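PDB 5LJL: flavodoxin from Streptococcus pneumoniae serotype 4, which binds FMN and probably serves as a low-potential electron donor to a number of redox enzymes. Local coordinates for residues 50-56 and 84-89. Residues are numbered along the deposited sequence; the frame is centred on the assembly and turned at random.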
ATOM      1  N   ALA A  50       7.067   4.728 -11.455  1.00 15.46           N
ATOM      2  CA  ALA A  50       7.224   3.338 -11.065  1.00 15.92           C
ATOM      3  C   ALA A  50       6.409   2.376 -11.916  1.00 14.70           C
ATOM      4  O   ALA A  50       5.459   2.753 -12.576  1.00 16.76           O
ATOM      5  CB  ALA A  50       6.798   3.190  -9.639  1.00 16.42           C
ATOM      6  N   ASP A  51       6.756   1.110 -11.843  1.00 13.66           N
ATOM      7  CA  ASP A  51       5.939   0.052 -12.488  1.00 14.11           C
ATOM      8  C   ASP A  51       4.875  -0.434 -11.534  1.00 13.99           C
ATOM      9  O   ASP A  51       3.767  -0.846 -11.980  1.00 14.62           O
ATOM     10  CB  ASP A  51       6.843  -1.085 -12.872  1.00 14.95           C
ATOM     11  CG  ASP A  51       7.967  -0.632 -13.816  1.00 15.51           C
ATOM     12  OD1 ASP A  51       9.167  -0.708 -13.418  1.00 16.44           O
ATOM     13  OD2 ASP A  51       7.644  -0.181 -14.925  1.00 20.52           O
ATOM     14  N   ILE A  52       5.193  -0.454 -10.236  1.00 12.58           N
ATOM     15  CA  ILE A  52       4.221  -0.911  -9.203  1.00 12.88           C
ATOM     16  C   ILE A  52       4.076   0.190  -8.205  1.00 12.62           C
ATOM     17  O   ILE A  52       5.061   0.785  -7.782  1.00 12.67           O
ATOM     18  CB  ILE A  52       4.707  -2.184  -8.482  1.00 13.50           C
ATOM     19  CG1 ILE A  52       4.644  -3.404  -9.446  1.00 13.75           C
ATOM     20  CG2 ILE A  52       3.918  -2.463  -7.186  1.00 13.41           C
ATOM     21  CD1 ILE A  52       5.515  -4.534  -8.961  1.00 14.30           C
ATOM     22  N   ALA A  53       2.835   0.508  -7.881  1.00 11.06           N
ATOM     23  CA  ALA A  53       2.443   1.489  -6.811  1.00 10.63           C
ATOM     24  C   ALA A  53       1.723   0.784  -5.666  1.00  9.66           C
ATOM     25  O   ALA A  53       0.688   0.169  -5.943  1.00  9.30           O
ATOM     26  CB  ALA A  53       1.530   2.557  -7.396  1.00 10.89           C
ATOM     27  N   ILE A  54       2.208   0.932  -4.430  1.00  9.14           N
ATOM     28  CA  ILE A  54       1.616   0.292  -3.245  1.00  9.07           C
ATOM     29  C   ILE A  54       1.392   1.368  -2.164  1.00  9.75           C
ATOM     30  O   ILE A  54       2.319   2.191  -1.883  1.00  9.69           O
ATOM     31  CB  ILE A  54       2.478  -0.848  -2.717  1.00  9.38           C
ATOM     32  CG1 ILE A  54       2.627  -1.987  -3.753  1.00  9.18           C
ATOM     33  CG2 ILE A  54       1.984  -1.372  -1.380  1.00  9.28           C
ATOM     34  CD1 ILE A  54       3.766  -2.890  -3.522  1.00  9.13           C
ATOM     35  N   VAL A  55       0.204   1.331  -1.562  1.00  8.91           N
ATOM     36  CA  VAL A  55      -0.098   2.089  -0.358  1.00  8.85           C
ATOM     37  C   VAL A  55      -0.291   1.108   0.776  1.00  9.11           C
ATOM     38  O   VAL A  55      -1.027   0.120   0.623  1.00  8.78           O
ATOM     39  CB  VAL A  55      -1.327   3.012  -0.494  1.00  9.41           C
ATOM     40  CG1 VAL A  55      -1.825   3.507   0.847  1.00  9.02           C
ATOM     41  CG2 VAL A  55      -0.998   4.128  -1.482  1.00  9.06           C
ATOM     42  N   ALA A  56       0.379   1.424   1.885  1.00  9.61           N
ATOM     43  CA  ALA A  56       0.174   0.716   3.148  1.00  8.88           C
ATOM     44  C   ALA A  56      -0.371   1.724   4.139  1.00  9.92           C
ATOM     45  O   ALA A  56       0.308   2.707   4.467  1.00 11.61           O
ATOM     46  CB  ALA A  56       1.534   0.140   3.613  1.00  9.45           C
ATOM     47  N   LYS A  84      -0.062   1.136 -14.845  1.00 18.15           N
ATOM     48  CA  LYS A  84       0.614   0.807 -13.600  1.00 17.26           C
ATOM     49  C   LYS A  84      -0.175  -0.332 -12.913  1.00 15.40           C
ATOM     50  O   LYS A  84      -1.375  -0.399 -13.055  1.00 16.87           O
ATOM     51  CB  LYS A  84       0.660   2.006 -12.642  1.00 18.06           C
ATOM     52  CG  LYS A  84       1.143   3.367 -13.210  1.00 20.05           C
ATOM     53  CD  LYS A  84       2.560   3.327 -13.618  1.00 20.45           C
ATOM     54  CE  LYS A  84       3.080   4.664 -14.147  1.00 22.08           C
ATOM     55  NZ  LYS A  84       4.370   4.472 -14.852  1.00 21.35           N
ATOM     56  N   ILE A  85       0.528  -1.168 -12.179  1.00 14.23           N
ATOM     57  CA  ILE A  85      -0.026  -2.238 -11.324  1.00 14.29           C
ATOM     58  C   ILE A  85      -0.052  -1.662  -9.894  1.00 13.18           C
ATOM     59  O   ILE A  85       0.962  -1.026  -9.455  1.00 13.95           O
ATOM     60  CB  ILE A  85       0.875  -3.495 -11.344  1.00 16.15           C
ATOM     61  CG1 ILE A  85       1.157  -4.016 -12.762  1.00 19.22           C
ATOM     62  CG2 ILE A  85       0.333  -4.656 -10.445  1.00 16.33           C
ATOM     63  CD1 ILE A  85       0.020  -3.934 -13.679  1.00 24.54           C
ATOM     64  N   TYR A  86      -1.138  -1.896  -9.138  1.00 10.51           N
ATOM     65  CA  TYR A  86      -1.131  -1.427  -7.759  1.00 10.07           C
ATOM     66  C   TYR A  86      -1.527  -2.554  -6.785  1.00  9.75           C
ATOM     67  O   TYR A  86      -2.121  -3.543  -7.162  1.00 10.42           O
ATOM     68  CB  TYR A  86      -2.082  -0.227  -7.561  1.00 10.22           C
ATOM     69  CG  TYR A  86      -3.568  -0.571  -7.510  1.00 10.63           C
ATOM     70  CD1 TYR A  86      -4.206  -0.862  -6.305  1.00 11.00           C
ATOM     71  CD2 TYR A  86      -4.347  -0.492  -8.655  1.00 12.14           C
ATOM     72  CE1 TYR A  86      -5.583  -1.158  -6.265  1.00 11.81           C
ATOM     73  CE2 TYR A  86      -5.721  -0.770  -8.635  1.00 11.77           C
ATOM     74  CZ  TYR A  86      -6.344  -1.062  -7.437  1.00 13.01           C
ATOM     75  OH  TYR A  86      -7.689  -1.372  -7.433  1.00 13.59           O
ATOM     76  N   GLY A  87      -1.261  -2.290  -5.527  1.00  9.10           N
ATOM     77  CA  GLY A  87      -1.836  -3.044  -4.436  1.00  9.21           C
ATOM     78  C   GLY A  87      -1.931  -2.206  -3.188  1.00  8.96           C
ATOM     79  O   GLY A  87      -1.260  -1.145  -3.061  1.00  8.93           O
ATOM     80  N   VAL A  88      -2.755  -2.675  -2.270  1.00  9.35           N
ATOM     81  CA  VAL A  88      -3.010  -1.941  -1.019  1.00  9.54           C
ATOM     82  C   VAL A  88      -3.003  -2.902   0.161  1.00  9.53           C
ATOM     83  O   VAL A  88      -3.582  -4.008   0.105  1.00  8.94           O
ATOM     84  CB  VAL A  88      -4.341  -1.134  -1.008  1.00  9.32           C
ATOM     85  CG1 VAL A  88      -4.432  -0.166   0.155  1.00  9.58           C
ATOM     86  CG2 VAL A  88      -4.472  -0.355  -2.289  1.00  9.72           C
ATOM     87  N   VAL A  89      -2.282  -2.518   1.205  1.00  9.28           N
ATOM     88  CA  VAL A  89      -2.265  -3.285   2.450  1.00  9.56           C
ATOM     89  C   VAL A  89      -2.482  -2.392   3.671  1.00  9.24           C
ATOM     90  O   VAL A  89      -2.315  -1.169   3.569  1.00  9.50           O
ATOM     91  CB  VAL A  89      -0.898  -4.052   2.591  1.00  9.24           C
ATOM     92  CG1 VAL A  89      -0.669  -4.964   1.408  1.00 10.54           C
ATOM     93  CG2 VAL A  89       0.275  -3.069   2.885  1.00 10.26           C
TER
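Strand 52-56 and residues 85-89 of strand 85-92 run parallel, their axes 4.7 Å apart at closest approach and their directions 15° apart, as neighbours in the five-stranded parallel sheet of the flavodoxin fold. Helix 67-77 connects them in a beta-alpha-beta unit. Five backbone hydrogen bonds join the pair: A53 and V55 each donate and accept, their N atoms reaching I85 O and G87 O and their O atoms taking G87 N and V89 N, while I85 N meets D51 O. The straightest is I85 N to D51 O, 173° at the hydrogen although 3.3 Å long; the shortest is A53 N to I85 O at 2.9 Å.

I52, I54, A56, I85 and V89 project to one face, where helix 15-29 packs on I54, A56 and V89 and helix 130-146 on I54, I85 and V89. There V89 CG2 lies between its own backbone N and carbonyl carbon (CG1 at chi1 -58°), which directs this methyl at A56 CB, 3.5 Å away. G87, which has no side chain, pairs with I54 in the register, and I54 CG2 rests 3.7 Å from G87 O. On the other face, with A53, V55 and V88, the Y86 ring stacks with F110 of helix 101-113 and its OH is hydrogen-bonded to D107 OD1.

Before the strands, K84 bends at chi2 and reaches across; its NZ, also hydrogen-bonded to L48 O, donates to A50 O at 3.1 Å from outside the carbonyl plane.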